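Local coordinates for putative uncharacterized protein Smu.1393c (Streptococcus mutans, PDB 4L9A) that is an alpha/beta hydrolase that probably acts as a carboxylesterase, cleaving carboxylic ester bonds, at residues Ser48-Ala60 and Ile72-Pro84. Residues are numbered along the deposited sequence; the frame is centred on the assembly and turned at random.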
# COMPACT_ATOMS: atom_id res chain seq x y z
N SER A 48 2.12 0.16 -1.71
CA SER A 48 1.07 -0.27 -2.61
C SER A 48 0.62 -1.68 -2.29
O SER A 48 1.20 -2.38 -1.44
CB SER A 48 1.59 -0.19 -4.05
OG SER A 48 1.84 1.16 -4.38
N GLY A 49 -0.44 -2.11 -2.96
CA GLY A 49 -0.87 -3.49 -2.89
C GLY A 49 -0.07 -4.27 -3.91
O GLY A 49 1.01 -3.86 -4.33
N ALA A 50 -0.61 -5.41 -4.31
CA ALA A 50 0.03 -6.27 -5.28
C ALA A 50 -0.38 -5.68 -6.62
O ALA A 50 -1.54 -5.32 -6.83
CB ALA A 50 -0.47 -7.72 -5.15
N GLY A 51 0.58 -5.55 -7.51
CA GLY A 51 0.30 -4.88 -8.77
C GLY A 51 1.60 -4.37 -9.32
O GLY A 51 2.64 -4.51 -8.68
N PHE A 52 1.54 -3.76 -10.51
CA PHE A 52 2.73 -3.33 -11.22
C PHE A 52 2.87 -1.82 -11.21
O PHE A 52 3.86 -1.30 -11.69
CB PHE A 52 2.70 -3.80 -12.68
CG PHE A 52 2.75 -5.29 -12.86
CD1 PHE A 52 3.14 -6.11 -11.81
CD2 PHE A 52 2.42 -5.86 -14.08
CE1 PHE A 52 3.17 -7.48 -11.98
CE2 PHE A 52 2.46 -7.23 -14.26
CZ PHE A 52 2.84 -8.04 -13.21
N PHE A 53 1.87 -1.11 -10.69
CA PHE A 53 1.95 0.34 -10.68
C PHE A 53 3.08 0.83 -9.76
O PHE A 53 3.33 0.26 -8.71
CB PHE A 53 0.64 0.96 -10.20
CG PHE A 53 -0.57 0.49 -10.96
CD1 PHE A 53 -0.69 0.73 -12.32
CD2 PHE A 53 -1.60 -0.16 -10.30
CE1 PHE A 53 -1.81 0.31 -13.01
CE2 PHE A 53 -2.74 -0.59 -10.99
CZ PHE A 53 -2.84 -0.36 -12.34
N SER A 54 3.74 1.92 -10.15
CA SER A 54 4.72 2.55 -9.26
C SER A 54 3.94 3.30 -8.18
O SER A 54 2.84 3.78 -8.43
CB SER A 54 5.64 3.51 -10.03
OG SER A 54 6.71 3.95 -9.21
N THR A 55 4.52 3.39 -6.99
CA THR A 55 3.72 3.77 -5.81
C THR A 55 3.32 5.24 -5.81
O THR A 55 2.17 5.57 -5.50
CB THR A 55 4.44 3.37 -4.51
OG1 THR A 55 4.53 1.95 -4.46
CG2 THR A 55 3.68 3.88 -3.27
N ALA A 56 4.24 6.12 -6.19
CA ALA A 56 3.90 7.54 -6.25
C ALA A 56 2.75 7.80 -7.24
O ALA A 56 1.87 8.62 -6.98
CB ALA A 56 5.13 8.37 -6.61
N ASP A 57 2.79 7.11 -8.39
CA ASP A 57 1.73 7.22 -9.39
C ASP A 57 0.42 6.68 -8.81
O ASP A 57 -0.66 7.27 -8.96
CB ASP A 57 2.08 6.36 -10.62
CG ASP A 57 3.30 6.86 -11.38
OD1 ASP A 57 3.60 8.07 -11.29
OD2 ASP A 57 3.96 6.05 -12.07
N ASN A 58 0.54 5.52 -8.17
CA ASN A 58 -0.59 4.80 -7.59
C ASN A 58 -1.35 5.70 -6.60
O ASN A 58 -2.58 5.73 -6.59
CB ASN A 58 -0.06 3.53 -6.90
CG ASN A 58 -1.17 2.56 -6.47
OD1 ASN A 58 -2.28 2.61 -6.97
ND2 ASN A 58 -0.84 1.66 -5.54
N PHE A 59 -0.60 6.47 -5.81
CA PHE A 59 -1.17 7.28 -4.74
C PHE A 59 -1.23 8.77 -5.08
O PHE A 59 -1.37 9.61 -4.18
CB PHE A 59 -0.37 7.07 -3.45
CG PHE A 59 -0.68 5.77 -2.75
CD1 PHE A 59 -1.78 5.67 -1.90
CD2 PHE A 59 0.13 4.66 -2.93
CE1 PHE A 59 -2.07 4.47 -1.26
CE2 PHE A 59 -0.15 3.45 -2.28
CZ PHE A 59 -1.26 3.36 -1.45
N ALA A 60 -1.16 9.11 -6.36
CA ALA A 60 -1.08 10.50 -6.79
C ALA A 60 -2.20 11.38 -6.23
O ALA A 60 -1.96 12.52 -5.81
CB ALA A 60 -1.05 10.60 -8.32
N ILE A 72 7.00 13.14 2.18
CA ILE A 72 6.47 12.05 1.38
C ILE A 72 7.58 11.03 1.16
O ILE A 72 8.71 11.39 0.85
CB ILE A 72 5.98 12.54 -0.01
CG1 ILE A 72 4.92 13.64 0.12
CG2 ILE A 72 5.45 11.38 -0.84
CD1 ILE A 72 3.59 13.17 0.75
N LEU A 73 7.26 9.75 1.32
CA LEU A 73 8.16 8.68 0.90
C LEU A 73 7.34 7.59 0.26
O LEU A 73 6.52 6.96 0.92
CB LEU A 73 8.94 8.10 2.09
CG LEU A 73 9.82 6.88 1.81
CD1 LEU A 73 10.92 7.18 0.73
CD2 LEU A 73 10.48 6.42 3.11
N THR A 74 7.55 7.37 -1.03
CA THR A 74 6.91 6.24 -1.68
C THR A 74 7.96 5.18 -1.95
O THR A 74 9.13 5.49 -2.25
CB THR A 74 6.20 6.64 -2.98
OG1 THR A 74 7.18 6.96 -3.98
CG2 THR A 74 5.27 7.85 -2.76
N ILE A 75 7.54 3.92 -1.86
CA ILE A 75 8.42 2.78 -2.02
C ILE A 75 7.81 1.75 -2.97
O ILE A 75 6.67 1.31 -2.76
CB ILE A 75 8.71 2.10 -0.66
CG1 ILE A 75 9.34 3.10 0.32
CG2 ILE A 75 9.61 0.88 -0.83
CD1 ILE A 75 9.53 2.55 1.73
N ASP A 76 8.55 1.36 -4.01
CA ASP A 76 8.11 0.31 -4.93
C ASP A 76 8.67 -1.05 -4.50
O ASP A 76 9.88 -1.20 -4.36
CB ASP A 76 8.54 0.61 -6.37
CG ASP A 76 7.81 1.79 -6.99
OD1 ASP A 76 7.13 2.54 -6.23
OD2 ASP A 76 7.92 1.99 -8.22
N ALA A 77 7.80 -2.04 -4.32
CA ALA A 77 8.27 -3.39 -3.99
C ALA A 77 9.02 -3.99 -5.17
O ALA A 77 8.84 -3.58 -6.32
CB ALA A 77 7.07 -4.29 -3.59
N PRO A 78 9.88 -4.98 -4.90
CA PRO A 78 10.51 -5.69 -6.01
C PRO A 78 9.46 -6.13 -7.02
O PRO A 78 8.30 -6.40 -6.64
CB PRO A 78 11.14 -6.92 -5.32
CG PRO A 78 11.45 -6.43 -3.95
CD PRO A 78 10.32 -5.50 -3.59
N ASN A 79 9.84 -6.21 -8.29
CA ASN A 79 8.93 -6.65 -9.34
C ASN A 79 7.68 -5.78 -9.52
O ASN A 79 6.64 -6.25 -10.02
CB ASN A 79 8.50 -8.10 -9.10
CG ASN A 79 9.67 -9.06 -9.15
OD1 ASN A 79 10.57 -8.94 -9.99
ND2 ASN A 79 9.66 -10.04 -8.25
N SER A 80 7.77 -4.53 -9.11
CA SER A 80 6.68 -3.60 -9.34
C SER A 80 7.19 -2.22 -9.69
O SER A 80 8.28 -1.83 -9.26
CB SER A 80 5.79 -3.50 -8.10
OG SER A 80 6.38 -2.64 -7.15
N GLY A 81 6.40 -1.47 -10.44
CA GLY A 81 6.74 -0.09 -10.72
C GLY A 81 8.15 -0.01 -11.29
O GLY A 81 8.48 -0.73 -12.23
N TYR A 82 8.98 0.85 -10.73
CA TYR A 82 10.32 1.02 -11.27
C TYR A 82 11.38 0.34 -10.42
O TYR A 82 12.57 0.50 -10.68
CB TYR A 82 10.65 2.50 -11.49
CG TYR A 82 9.74 3.19 -12.49
CD1 TYR A 82 9.96 3.06 -13.86
CD2 TYR A 82 8.67 3.96 -12.06
CE1 TYR A 82 9.12 3.69 -14.77
CE2 TYR A 82 7.84 4.60 -12.97
CZ TYR A 82 8.06 4.45 -14.32
OH TYR A 82 7.22 5.08 -15.23
N SER A 83 10.98 -0.41 -9.39
CA SER A 83 11.98 -1.22 -8.69
C SER A 83 12.45 -2.34 -9.61
O SER A 83 11.76 -2.69 -10.56
CB SER A 83 11.46 -1.76 -7.36
OG SER A 83 11.58 -0.76 -6.35
N PRO A 84 13.63 -2.91 -9.33
CA PRO A 84 14.15 -3.95 -10.22
C PRO A 84 13.32 -5.23 -10.17
O PRO A 84 12.61 -5.51 -9.18
CB PRO A 84 15.56 -4.22 -9.67
CG PRO A 84 15.93 -2.98 -8.89
CD PRO A 84 14.60 -2.54 -8.28
O HOH W 1 4.88 -0.63 -2.23
O HOH W 2 4.40 -7.21 -8.53
O HOH W 3 5.25 -0.10 -6.93
O HOH W 4 7.39 5.32 -6.06
O HOH W 5 5.30 6.34 -14.33
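In this alpha/beta-hydrolase fold, the loop after strand 43-47 and the short helix 55-58 lie against the end of strand 71-75 and the turns that follow it, and Asp76 ties the two together. Its carboxylate receives the start of the helix with both oxygens. OD1 of Asp76 accepts the backbone N of Thr55 at 2.8 Å, a fairly straight bond (161°) that arrives from above the carboxylate plane. OD2 of Asp76 takes OG of Ser54 at 2.5 Å on its syn lone pair and the backbone N of Tyr82 on its anti lone pair, which fixes the rotation of the group. Such donors, together with the nearby helix start, would probably favour the charged carboxylate. Ser54 reaches it with OG turned opposite its own backbone N (chi1 -171°), while the edge of the Tyr82 ring comes alongside, CD2 3.5 Å from Ser54 OG. Further along that ring, a water joins Tyr82 OH to Asp57 OD2. Thr55 splits its branches: OG1 donates to Ile75 O (2.8 Å) from above the carbonyl plane and accepts from Ser48 OG, itself held by Asn58 ND2, whereas CG2 rests 3.7 Å from CB of Thr74. CB of Ala56 lies against the other branches of Thr74, 3.6 Å from OG1 and a little farther from the methyl CG2. Gly81 N bonds to Phe52 O (2.8 Å), and the CA atoms of Ser54 and Gly81 approach to 3.6 Å, leaving no room for a side chain on the glycine in the type II' turn Ser80-Ser83. Strand 33-38 flanks the contact through Tyr34, which touches Ser54, Asp76 and Tyr82; Phe52 and Phe53 pack on helix 188-206, and Ile75 turns to the other side, against helix 93-106.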